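Local coordinates for odorant binding protein ASP5 (PDB 3R72) that probably carries odorants and other small hydrophobic molecules in the antennae of the honeybee, enclosing them in a helical pocket, at residues A[15-29]-A[41-55]. Numbering follows the deposited sequence. Where two conformers were deposited one is given.
With NBB (N-butyl-benzenesulfonamide), chain C; NBB (N-butyl-benzenesulfonamide), chain B.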
ATOM      1  N   MET A  15      -5.110   3.273  10.631  1.00  8.86           N
ATOM      2  CA  MET A  15      -3.818   3.667  10.059  1.00  9.22           C
ATOM      3  C   MET A  15      -3.960   4.908   9.182  1.00  8.92           C
ATOM      4  O   MET A  15      -3.153   5.839   9.258  1.00  9.80           O
ATOM      5  CB  MET A  15      -3.233   2.523   9.247  1.00  9.17           C
ATOM      6  CG  MET A  15      -2.802   1.357  10.115  1.00  9.81           C
ATOM      7  SD  MET A  15      -1.876   0.102   9.229  1.00 12.39           S
ATOM      8  CE  MET A  15      -3.073  -0.380   8.044  1.00 13.54           C
ATOM      9  N   ARG A  16      -4.990   4.927   8.347  1.00  8.52           N
ATOM     10  CA  ARG A  16      -5.246   6.100   7.511  1.00  9.26           C
ATOM     11  C   ARG A  16      -5.399   7.347   8.362  1.00 10.70           C
ATOM     12  O   ARG A  16      -4.780   8.384   8.091  1.00 11.43           O
ATOM     13  CB  ARG A  16      -6.509   5.924   6.669  1.00  9.61           C
ATOM     14  CG  ARG A  16      -6.932   7.215   5.957  1.00 10.64           C
ATOM     15  CD  ARG A  16      -8.153   7.079   5.107  1.00 12.78           C
ATOM     16  NE  ARG A  16      -7.942   6.195   3.974  1.00 12.76           N
ATOM     17  CZ  ARG A  16      -8.749   6.126   2.912  1.00 13.87           C
ATOM     18  NH1 ARG A  16      -9.837   6.887   2.822  1.00 16.57           N
ATOM     19  NH2 ARG A  16      -8.478   5.273   1.939  1.00 15.20           N
ATOM     20  N   LYS A  17      -6.253   7.259   9.379  1.00 12.59           N
ATOM     21  CA  LYS A  17      -6.537   8.383  10.261  1.00 15.21           C
ATOM     22  C   LYS A  17      -5.269   8.988  10.784  1.00 15.01           C
ATOM     23  O   LYS A  17      -5.085  10.215  10.756  1.00 15.71           O
ATOM     24  CB  LYS A  17      -7.333   7.925  11.485  1.00 16.65           C
ATOM     25  CG  LYS A  17      -8.819   7.829  11.307  1.00 22.50           C
ATOM     26  CD  LYS A  17      -9.552   8.047  12.642  1.00 27.78           C
ATOM     27  CE  LYS A  17     -10.521   6.925  12.928  1.00 30.79           C
ATOM     28  NZ  LYS A  17     -11.677   7.384  13.731  1.00 30.29           N
ATOM     29  N   SER A  18      -4.402   8.132  11.300  1.00 14.88           N
ATOM     30  CA  SER A  18      -3.114   8.537  11.853  0.50 15.80           C
ATOM     31  C   SER A  18      -2.264   9.243  10.808  1.00 15.24           C
ATOM     32  O   SER A  18      -1.774  10.345  11.013  1.00 15.64           O
ATOM     33  CB  SER A  18      -2.360   7.309  12.355  0.50 16.14           C
ATOM     34  OG  SER A  18      -1.081   7.655  12.855  0.50 18.03           O
ATOM     35  N   CYS A  19      -2.073   8.580   9.671  1.00 13.48           N
ATOM     36  CA  CYS A  19      -1.208   9.142   8.632  1.00 12.66           C
ATOM     37  C   CYS A  19      -1.794  10.418   7.976  1.00 13.61           C
ATOM     38  O   CYS A  19      -1.034  11.325   7.616  1.00 14.02           O
ATOM     39  CB  CYS A  19      -0.863   8.056   7.610  1.00 11.49           C
ATOM     40  SG  CYS A  19       0.278   6.770   8.212  1.00 11.19           S
ATOM     41  N   LEU A  20      -3.119  10.492   7.804  1.00 15.02           N
ATOM     42  CA  LEU A  20      -3.751  11.693   7.211  1.00 16.04           C
ATOM     43  C   LEU A  20      -3.464  12.919   8.050  1.00 16.44           C
ATOM     44  O   LEU A  20      -3.222  14.013   7.527  1.00 16.12           O
ATOM     45  CB  LEU A  20      -5.274  11.566   7.078  1.00 16.52           C
ATOM     46  CG  LEU A  20      -5.892  10.791   5.917  1.00 15.89           C
ATOM     47  CD1 LEU A  20      -7.406  10.757   6.032  1.00 16.93           C
ATOM     48  CD2 LEU A  20      -5.470  11.336   4.549  1.00 16.58           C
ATOM     49  N   GLN A  21      -3.532  12.735   9.364  1.00 16.18           N
ATOM     50  CA  GLN A  21      -3.306  13.801  10.330  1.00 17.36           C
ATOM     51  C   GLN A  21      -1.838  14.233  10.299  1.00 17.66           C
ATOM     52  O   GLN A  21      -1.538  15.423  10.274  1.00 18.75           O
ATOM     53  CB  GLN A  21      -3.701  13.326  11.727  1.00 17.87           C
ATOM     54  N   LYS A  22      -0.931  13.254  10.298  1.00 17.40           N
ATOM     55  CA  LYS A  22       0.517  13.504  10.316  1.00 17.00           C
ATOM     56  C   LYS A  22       1.028  14.196   9.035  1.00 14.52           C
ATOM     57  O   LYS A  22       1.828  15.145   9.084  1.00 14.78           O
ATOM     58  CB  LYS A  22       1.239  12.178  10.519  1.00 18.41           C
ATOM     59  CG  LYS A  22       2.741  12.214  10.414  1.00 22.79           C
ATOM     60  CD  LYS A  22       3.323  10.884  10.876  1.00 28.25           C
ATOM     61  CE  LYS A  22       4.843  10.897  10.861  1.00 31.56           C
ATOM     62  NZ  LYS A  22       5.399   9.547  11.175  1.00 33.09           N
ATOM     63  N   ILE A  23       0.552  13.707   7.894  1.00 12.43           N
ATOM     64  CA  ILE A  23       0.952  14.220   6.581  1.00 12.47           C
ATOM     65  C   ILE A  23       0.143  15.457   6.112  1.00 13.26           C
ATOM     66  O   ILE A  23       0.593  16.185   5.221  1.00 14.94           O
ATOM     67  CB  ILE A  23       0.909  13.078   5.540  1.00 12.29           C
ATOM     68  CG1 ILE A  23       1.844  11.930   5.950  1.00 14.44           C
ATOM     69  CG2 ILE A  23       1.292  13.579   4.146  1.00 13.43           C
ATOM     70  CD1 ILE A  23       3.285  12.346   6.167  1.00 16.60           C
ATOM     71  N   ALA A  24      -1.022  15.703   6.695  1.00 13.10           N
ATOM     72  CA  ALA A  24      -1.813  16.911   6.421  1.00 11.75           C
ATOM     73  C   ALA A  24      -2.324  17.007   4.973  1.00 11.35           C
ATOM     74  O   ALA A  24      -2.304  18.068   4.339  1.00 11.38           O
ATOM     75  CB  ALA A  24      -1.043  18.185   6.850  1.00 12.83           C
ATOM     76  N   ILE A  25      -2.824  15.879   4.483  1.00 10.45           N
ATOM     77  CA  ILE A  25      -3.533  15.813   3.217  1.00  9.99           C
ATOM     78  C   ILE A  25      -4.955  15.382   3.476  1.00  9.93           C
ATOM     79  O   ILE A  25      -5.324  15.071   4.609  1.00 10.98           O
ATOM     80  CB  ILE A  25      -2.862  14.869   2.194  1.00 10.30           C
ATOM     81  CG1 ILE A  25      -2.729  13.447   2.740  1.00  9.96           C
ATOM     82  CG2 ILE A  25      -1.514  15.428   1.794  1.00 11.37           C
ATOM     83  CD1 ILE A  25      -2.327  12.418   1.697  1.00 11.26           C
ATOM     84  N   THR A  26      -5.762  15.360   2.433  1.00 10.23           N
ATOM     85  CA  THR A  26      -7.164  15.052   2.574  1.00 10.09           C
ATOM     86  C   THR A  26      -7.458  13.583   2.297  1.00  9.88           C
ATOM     87  O   THR A  26      -6.753  12.895   1.545  1.00  9.53           O
ATOM     88  CB  THR A  26      -8.000  15.896   1.602  1.00  9.82           C
ATOM     89  OG1 THR A  26      -7.630  15.531   0.275  1.00 10.15           O
ATOM     90  CG2 THR A  26      -7.777  17.405   1.818  1.00 11.74           C
ATOM     91  N   GLU A  27      -8.568  13.138   2.851  1.00 10.67           N
ATOM     92  CA  GLU A  27      -9.060  11.821   2.562  1.00 11.25           C
ATOM     93  C   GLU A  27      -9.380  11.660   1.070  1.00 10.09           C
ATOM     94  O   GLU A  27      -9.151  10.593   0.492  1.00  9.68           O
ATOM     95  CB  GLU A  27     -10.269  11.509   3.434  1.00 13.46           C
ATOM     96  CG  GLU A  27     -10.722  10.090   3.289  1.00 17.66           C
ATOM     97  CD  GLU A  27     -11.405   9.557   4.525  1.00 21.36           C
ATOM     98  OE1 GLU A  27     -12.050  10.344   5.258  1.00 26.86           O
ATOM     99  OE2 GLU A  27     -11.317   8.340   4.741  1.00 22.44           O
ATOM    100  N   GLU A  28      -9.881  12.721   0.445  1.00  9.59           N
ATOM    101  CA  GLU A  28     -10.161  12.680  -0.976  1.00  9.20           C
ATOM    102  C   GLU A  28      -8.911  12.276  -1.769  1.00  8.39           C
ATOM    103  O   GLU A  28      -8.974  11.445  -2.678  1.00  8.12           O
ATOM    104  CB  GLU A  28     -10.666  14.050  -1.465  1.00  9.48           C
ATOM    105  CG  GLU A  28     -10.916  14.060  -2.965  1.00  9.67           C
ATOM    106  CD  GLU A  28     -11.165  15.426  -3.561  1.00  9.88           C
ATOM    107  OE1 GLU A  28     -11.344  16.422  -2.836  1.00 10.01           O
ATOM    108  OE2 GLU A  28     -11.170  15.483  -4.812  1.00 11.08           O
ATOM    109  N   LEU A  29      -7.776  12.875  -1.447  1.00  8.03           N
ATOM    110  CA  LEU A  29      -6.559  12.632  -2.192  1.00  8.42           C
ATOM    111  C   LEU A  29      -6.125  11.159  -2.034  1.00  8.05           C
ATOM    112  O   LEU A  29      -5.721  10.502  -2.993  1.00  8.68           O
ATOM    113  CB  LEU A  29      -5.502  13.625  -1.703  1.00  8.84           C
ATOM    114  CG  LEU A  29      -4.193  13.633  -2.481  1.00  9.31           C
ATOM    115  CD1 LEU A  29      -4.409  13.994  -3.944  1.00 11.55           C
ATOM    116  CD2 LEU A  29      -3.225  14.593  -1.826  1.00 11.28           C
ATOM    117  N   ASP A  41       2.277  14.206  -6.471  1.00  8.75           N
ATOM    118  CA  ASP A  41       2.045  15.004  -5.274  1.00  8.33           C
ATOM    119  C   ASP A  41       2.883  14.408  -4.161  1.00  8.04           C
ATOM    120  O   ASP A  41       2.599  13.317  -3.681  1.00  7.62           O
ATOM    121  CB  ASP A  41       0.547  14.966  -4.942  1.00  7.85           C
ATOM    122  CG  ASP A  41       0.170  15.797  -3.746  1.00  9.85           C
ATOM    123  OD1 ASP A  41       0.936  15.822  -2.773  1.00 12.79           O
ATOM    124  OD2 ASP A  41      -0.918  16.401  -3.762  1.00 12.33           O
ATOM    125  N   HIS A  42       3.950  15.097  -3.765  1.00  8.62           N
ATOM    126  CA  HIS A  42       4.892  14.543  -2.818  1.00  9.21           C
ATOM    127  C   HIS A  42       4.249  14.239  -1.465  1.00  8.68           C
ATOM    128  O   HIS A  42       4.668  13.310  -0.792  1.00  8.36           O
ATOM    129  CB  HIS A  42       6.109  15.459  -2.673  1.00 10.50           C
ATOM    130  CG  HIS A  42       7.264  14.813  -1.975  1.00 12.20           C
ATOM    131  ND1 HIS A  42       7.552  15.053  -0.654  1.00 13.37           N
ATOM    132  CD2 HIS A  42       8.206  13.950  -2.417  1.00 13.92           C
ATOM    133  CE1 HIS A  42       8.622  14.357  -0.305  1.00 13.68           C
ATOM    134  NE2 HIS A  42       9.044  13.685  -1.360  1.00 13.88           N
ATOM    135  N   ASP A  43       3.229  14.995  -1.076  1.00  9.16           N
ATOM    136  CA  ASP A  43       2.555  14.708   0.184  1.00  9.42           C
ATOM    137  C   ASP A  43       1.781  13.391   0.130  1.00  8.16           C
ATOM    138  O   ASP A  43       1.847  12.602   1.063  1.00  8.74           O
ATOM    139  CB  ASP A  43       1.679  15.880   0.598  1.00 10.62           C
ATOM    140  CG  ASP A  43       2.494  17.124   0.865  1.00 14.27           C
ATOM    141  OD1 ASP A  43       3.604  17.006   1.424  1.00 17.68           O
ATOM    142  OD2 ASP A  43       2.027  18.224   0.510  1.00 19.29           O
ATOM    143  N   LEU A  44       1.080  13.140  -0.968  1.00  7.59           N
ATOM    144  CA  LEU A  44       0.434  11.845  -1.148  1.00  6.98           C
ATOM    145  C   LEU A  44       1.478  10.737  -1.192  1.00  6.52           C
ATOM    146  O   LEU A  44       1.280   9.660  -0.610  1.00  7.08           O
ATOM    147  CB  LEU A  44      -0.447  11.835  -2.399  1.00  7.01           C
ATOM    148  CG  LEU A  44      -1.178  10.530  -2.672  1.00  6.62           C
ATOM    149  CD1 LEU A  44      -2.071  10.095  -1.524  1.00  8.12           C
ATOM    150  CD2 LEU A  44      -1.957  10.654  -3.988  1.00  7.92           C
ATOM    151  N   GLN A  45       2.602  11.001  -1.853  1.00  6.57           N
ATOM    152  CA  GLN A  45       3.678  10.019  -1.872  1.00  7.11           C
ATOM    153  C   GLN A  45       4.115   9.675  -0.450  1.00  7.46           C
ATOM    154  O   GLN A  45       4.237   8.501  -0.077  1.00  7.66           O
ATOM    155  CB  GLN A  45       4.840  10.544  -2.714  1.00  7.63           C
ATOM    156  CG  GLN A  45       4.470  10.690  -4.183  1.00  8.11           C
ATOM    157  CD  GLN A  45       5.454  11.456  -5.026  1.00  9.78           C
ATOM    158  OE1 GLN A  45       6.403  12.057  -4.533  1.00 11.06           O
ATOM    159  NE2 GLN A  45       5.222  11.432  -6.330  1.00 12.49           N
ATOM    160  N   CYS A  46       4.313  10.692   0.379  1.00  7.51           N
ATOM    161  CA  CYS A  46       4.739  10.445   1.759  1.00  8.50           C
ATOM    162  C   CYS A  46       3.670   9.770   2.609  1.00  7.68           C
ATOM    163  O   CYS A  46       4.019   9.024   3.521  1.00  7.80           O
ATOM    164  CB  CYS A  46       5.237  11.729   2.400  1.00  9.71           C
ATOM    165  SG  CYS A  46       6.780  12.373   1.625  1.00 14.52           S
ATOM    166  N   TYR A  47       2.395   9.967   2.285  1.00  7.13           N
ATOM    167  CA  TYR A  47       1.330   9.205   2.937  1.00  6.70           C
ATOM    168  C   TYR A  47       1.538   7.705   2.707  1.00  6.75           C
ATOM    169  O   TYR A  47       1.387   6.903   3.632  1.00  6.87           O
ATOM    170  CB  TYR A  47      -0.054   9.680   2.465  1.00  7.12           C
ATOM    171  CG  TYR A  47      -1.179   8.794   2.924  1.00  7.29           C
ATOM    172  CD1 TYR A  47      -1.837   9.011   4.131  1.00  8.27           C
ATOM    173  CD2 TYR A  47      -1.564   7.705   2.163  1.00  7.06           C
ATOM    174  CE1 TYR A  47      -2.844   8.153   4.559  1.00  7.80           C
ATOM    175  CE2 TYR A  47      -2.571   6.855   2.583  1.00  7.31           C
ATOM    176  CZ  TYR A  47      -3.207   7.090   3.780  1.00  7.78           C
ATOM    177  OH  TYR A  47      -4.199   6.247   4.221  1.00  8.59           O
ATOM    178  N   THR A  48       1.872   7.314   1.478  1.00  6.21           N
ATOM    179  CA  THR A  48       2.089   5.899   1.220  1.00  6.16           C
ATOM    180  C   THR A  48       3.221   5.340   2.057  1.00  5.94           C
ATOM    181  O   THR A  48       3.147   4.210   2.530  1.00  6.32           O
ATOM    182  CB  THR A  48       2.249   5.537  -0.275  1.00  5.96           C
ATOM    183  OG1 THR A  48       3.477   6.031  -0.822  1.00  6.81           O
ATOM    184  CG2 THR A  48       1.054   6.009  -1.095  1.00  6.58           C
ATOM    185  N   THR A  49       4.278   6.123   2.234  1.00  6.81           N
ATOM    186  CA  THR A  49       5.383   5.688   3.068  1.00  7.45           C
ATOM    187  C   THR A  49       4.966   5.550   4.534  1.00  7.24           C
ATOM    188  O   THR A  49       5.377   4.611   5.208  1.00  7.64           O
ATOM    189  CB  THR A  49       6.575   6.653   2.970  1.00  7.72           C
ATOM    190  OG1 THR A  49       6.774   7.019   1.602  1.00  8.57           O
ATOM    191  CG2 THR A  49       7.847   6.020   3.552  1.00 10.18           C
ATOM    192  N   CYS A  50       4.166   6.492   5.015  1.00  7.59           N
ATOM    193  CA  CYS A  50       3.672   6.456   6.379  1.00  8.27           C
ATOM    194  C   CYS A  50       2.923   5.145   6.638  1.00  7.37           C
ATOM    195  O   CYS A  50       3.172   4.460   7.643  1.00  7.61           O
ATOM    196  CB  CYS A  50       2.779   7.680   6.642  1.00  8.81           C
ATOM    197  SG  CYS A  50       2.083   7.810   8.309  1.00 11.83           S
ATOM    198  N   ILE A  51       2.040   4.774   5.709  1.00  6.59           N
ATOM    199  CA  ILE A  51       1.254   3.562   5.855  1.00  6.58           C
ATOM    200  C   ILE A  51       2.145   2.323   5.777  1.00  6.09           C
ATOM    201  O   ILE A  51       2.031   1.409   6.594  1.00  6.43           O
ATOM    202  CB  ILE A  51       0.149   3.497   4.774  1.00  6.77           C
ATOM    203  CG1 ILE A  51      -0.912   4.575   5.008  1.00  6.77           C
ATOM    204  CG2 ILE A  51      -0.489   2.122   4.697  1.00  7.71           C
ATOM    205  CD1 ILE A  51      -1.774   4.398   6.255  1.00  8.22           C
ATOM    206  N   MET A  52       3.032   2.264   4.778  1.00  6.30           N
ATOM    207  CA  MET A  52       3.878   1.077   4.655  1.00  6.32           C
ATOM    208  C   MET A  52       4.803   0.931   5.859  1.00  6.53           C
ATOM    209  O   MET A  52       5.103  -0.183   6.299  1.00  7.28           O
ATOM    210  CB  MET A  52       4.654   1.066   3.340  1.00  6.63           C
ATOM    211  CG  MET A  52       3.719   0.901   2.151  1.00  6.24           C
ATOM    212  SD  MET A  52       4.507   0.639   0.553  1.00  7.05           S
ATOM    213  CE  MET A  52       5.183  -0.993   0.744  1.00  8.18           C
ATOM    214  N   LYS A  53       5.270   2.044   6.420  1.00  6.68           N
ATOM    215  CA  LYS A  53       6.079   1.935   7.629  1.00  7.69           C
ATOM    216  C   LYS A  53       5.281   1.388   8.819  1.00  7.49           C
ATOM    217  O   LYS A  53       5.810   0.585   9.597  1.00  8.21           O
ATOM    218  CB  LYS A  53       6.763   3.262   7.966  1.00  7.76           C
ATOM    219  CG  LYS A  53       7.931   3.568   7.041  1.00  8.89           C
ATOM    220  CD  LYS A  53       8.750   4.742   7.519  1.00 12.24           C
ATOM    221  CE  LYS A  53      10.031   4.873   6.695  1.00 14.01           C
ATOM    222  NZ  LYS A  53      11.097   5.645   7.392  1.00 17.20           N
ATOM    223  N   LEU A  54       4.027   1.806   8.953  0.50  7.46           N
ATOM    224  CA  LEU A  54       3.139   1.252   9.981  0.50  7.94           C
ATOM    225  C   LEU A  54       2.957  -0.253   9.837  0.50  8.09           C
ATOM    226  O   LEU A  54       2.965  -0.979  10.826  0.50  7.78           O
ATOM    227  CB  LEU A  54       1.770   1.926   9.927  0.50  8.69           C
ATOM    228  CG  LEU A  54       1.305   2.784  11.103  0.50 11.45           C
ATOM    229  CD1 LEU A  54       2.467   3.264  11.978  0.50 13.41           C
ATOM    230  CD2 LEU A  54       0.433   3.947  10.639  0.50 11.43           C
ATOM    231  N   LEU A  55       2.799  -0.718   8.602  1.00  7.41           N
ATOM    232  CA  LEU A  55       2.612  -2.144   8.316  1.00  8.15           C
ATOM    233  C   LEU A  55       3.908  -2.939   8.313  1.00  8.16           C
ATOM    234  O   LEU A  55       3.892  -4.152   8.131  1.00  9.18           O
ATOM    235  CB  LEU A  55       1.894  -2.337   6.982  1.00  8.87           C
ATOM    236  CG  LEU A  55       0.414  -1.994   7.072  1.00 10.52           C
ATOM    237  CD1 LEU A  55      -0.194  -1.962   5.678  1.00 12.64           C
ATOM    238  CD2 LEU A  55      -0.333  -2.977   8.002  1.00 12.58           C
TER
HETATM  239  O1S NBB C 124      -3.654  -3.147   2.636  0.70 15.25           O
HETATM  240  S   NBB C 124      -3.320  -4.312   3.407  0.70 13.52           S
HETATM  241  O2S NBB C 124      -1.923  -4.641   3.384  0.70 14.83           O
HETATM  242  N10 NBB C 124      -4.126  -5.547   2.793  0.70 12.58           N
HETATM  243  C11 NBB C 124      -5.573  -5.495   2.674  0.70 13.47           C
HETATM  244  C12 NBB C 124      -6.076  -6.436   1.587  0.70 14.77           C
HETATM  245  C13 NBB C 124      -7.577  -6.666   1.684  0.70 16.42           C
HETATM  246  C14 NBB C 124      -8.358  -5.432   1.303  0.70 17.42           C
HETATM  247  C4  NBB C 124      -3.780  -4.130   4.955  0.70 11.87           C
HETATM  248  C5  NBB C 124      -3.017  -4.643   6.014  0.70 11.53           C
HETATM  249  C6  NBB C 124      -3.412  -4.497   7.346  0.70 12.45           C
HETATM  250  C1  NBB C 124      -4.606  -3.851   7.634  0.70 12.78           C
HETATM  251  C2  NBB C 124      -5.375  -3.344   6.600  0.70 12.71           C
HETATM  252  C3  NBB C 124      -4.967  -3.480   5.273  0.70 12.82           C
HETATM  253  O1S NBB B   1       2.322  -2.382   1.988  0.70  9.11           O
HETATM  254  S   NBB B   1       0.917  -2.501   1.851  0.70  9.23           S
HETATM  255  O2S NBB B   1       0.135  -1.589   2.640  0.70 11.35           O
HETATM  256  N10 NBB B   1       0.539  -3.999   2.270  0.70  9.86           N
HETATM  257  C11 NBB B   1       1.182  -5.126   1.629  1.00 11.94           C
HETATM  258  C12 NBB B   1       0.232  -6.295   1.452  1.00 13.40           C
HETATM  259  C13 NBB B   1      -0.870  -6.047   0.422  1.00 14.28           C
HETATM  260  C14 NBB B   1      -0.306  -6.041  -0.983  1.00 16.31           C
HETATM  261  C4  NBB B   1       0.521  -2.314   0.271  0.70  8.06           C
HETATM  262  C5  NBB B   1      -0.827  -2.351  -0.092  0.70  9.06           C
HETATM  263  C6  NBB B   1      -1.218  -2.204  -1.431  0.70  8.97           C
HETATM  264  C1  NBB B   1      -0.279  -2.014  -2.432  0.70  9.15           C
HETATM  265  C2  NBB B   1       1.053  -1.954  -2.094  0.70  8.35           C
HETATM  266  C3  NBB B   1       1.454  -2.105  -0.768  0.70  8.96           C
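Helices 15-23 and 42-54 run roughly antiparallel, their axes 9.4 Å apart and at 138°, and C19 faces C50. C19 SG and C50 SG are joined at 2.1 Å with a torsion of -86° about the S-S bond. C19 is also a knob seated among Y47, C50, I51 and L54, a place that suits a small side chain; its CB lies 3.6 Å from Y47 CE1. C19-C50 is one of the three interlocked disulfides of the classical PBP/GOBP fold, and C46, one turn before C50, makes another with C101. With CG anti to the backbone N (chi1 171°), the Y47 ring swings over toward helix 15-23. I51 CG1 lies over one face of it, offset toward the rim, while Y47 OH lies 3.4 Å from R16 CG and hydrogen-bonds to the C-terminal carboxylate of P122. R16 NE hydrogen-bonds to P122 O, and R16 NH1 forms salt bridges with E27 (OE2 at 2.8 Å) and D31. Beyond the helix end, the branched, apolar I25 packs CD1 3.6 Å from Y47 CB. Toward the pocket, the flexible thioether of M15 crosses L55 (M15 SD to L55 CD2 3.7 Å); both touch the chain C n-butyl-benzenesulfonamide, and L55 the chain B copy as well.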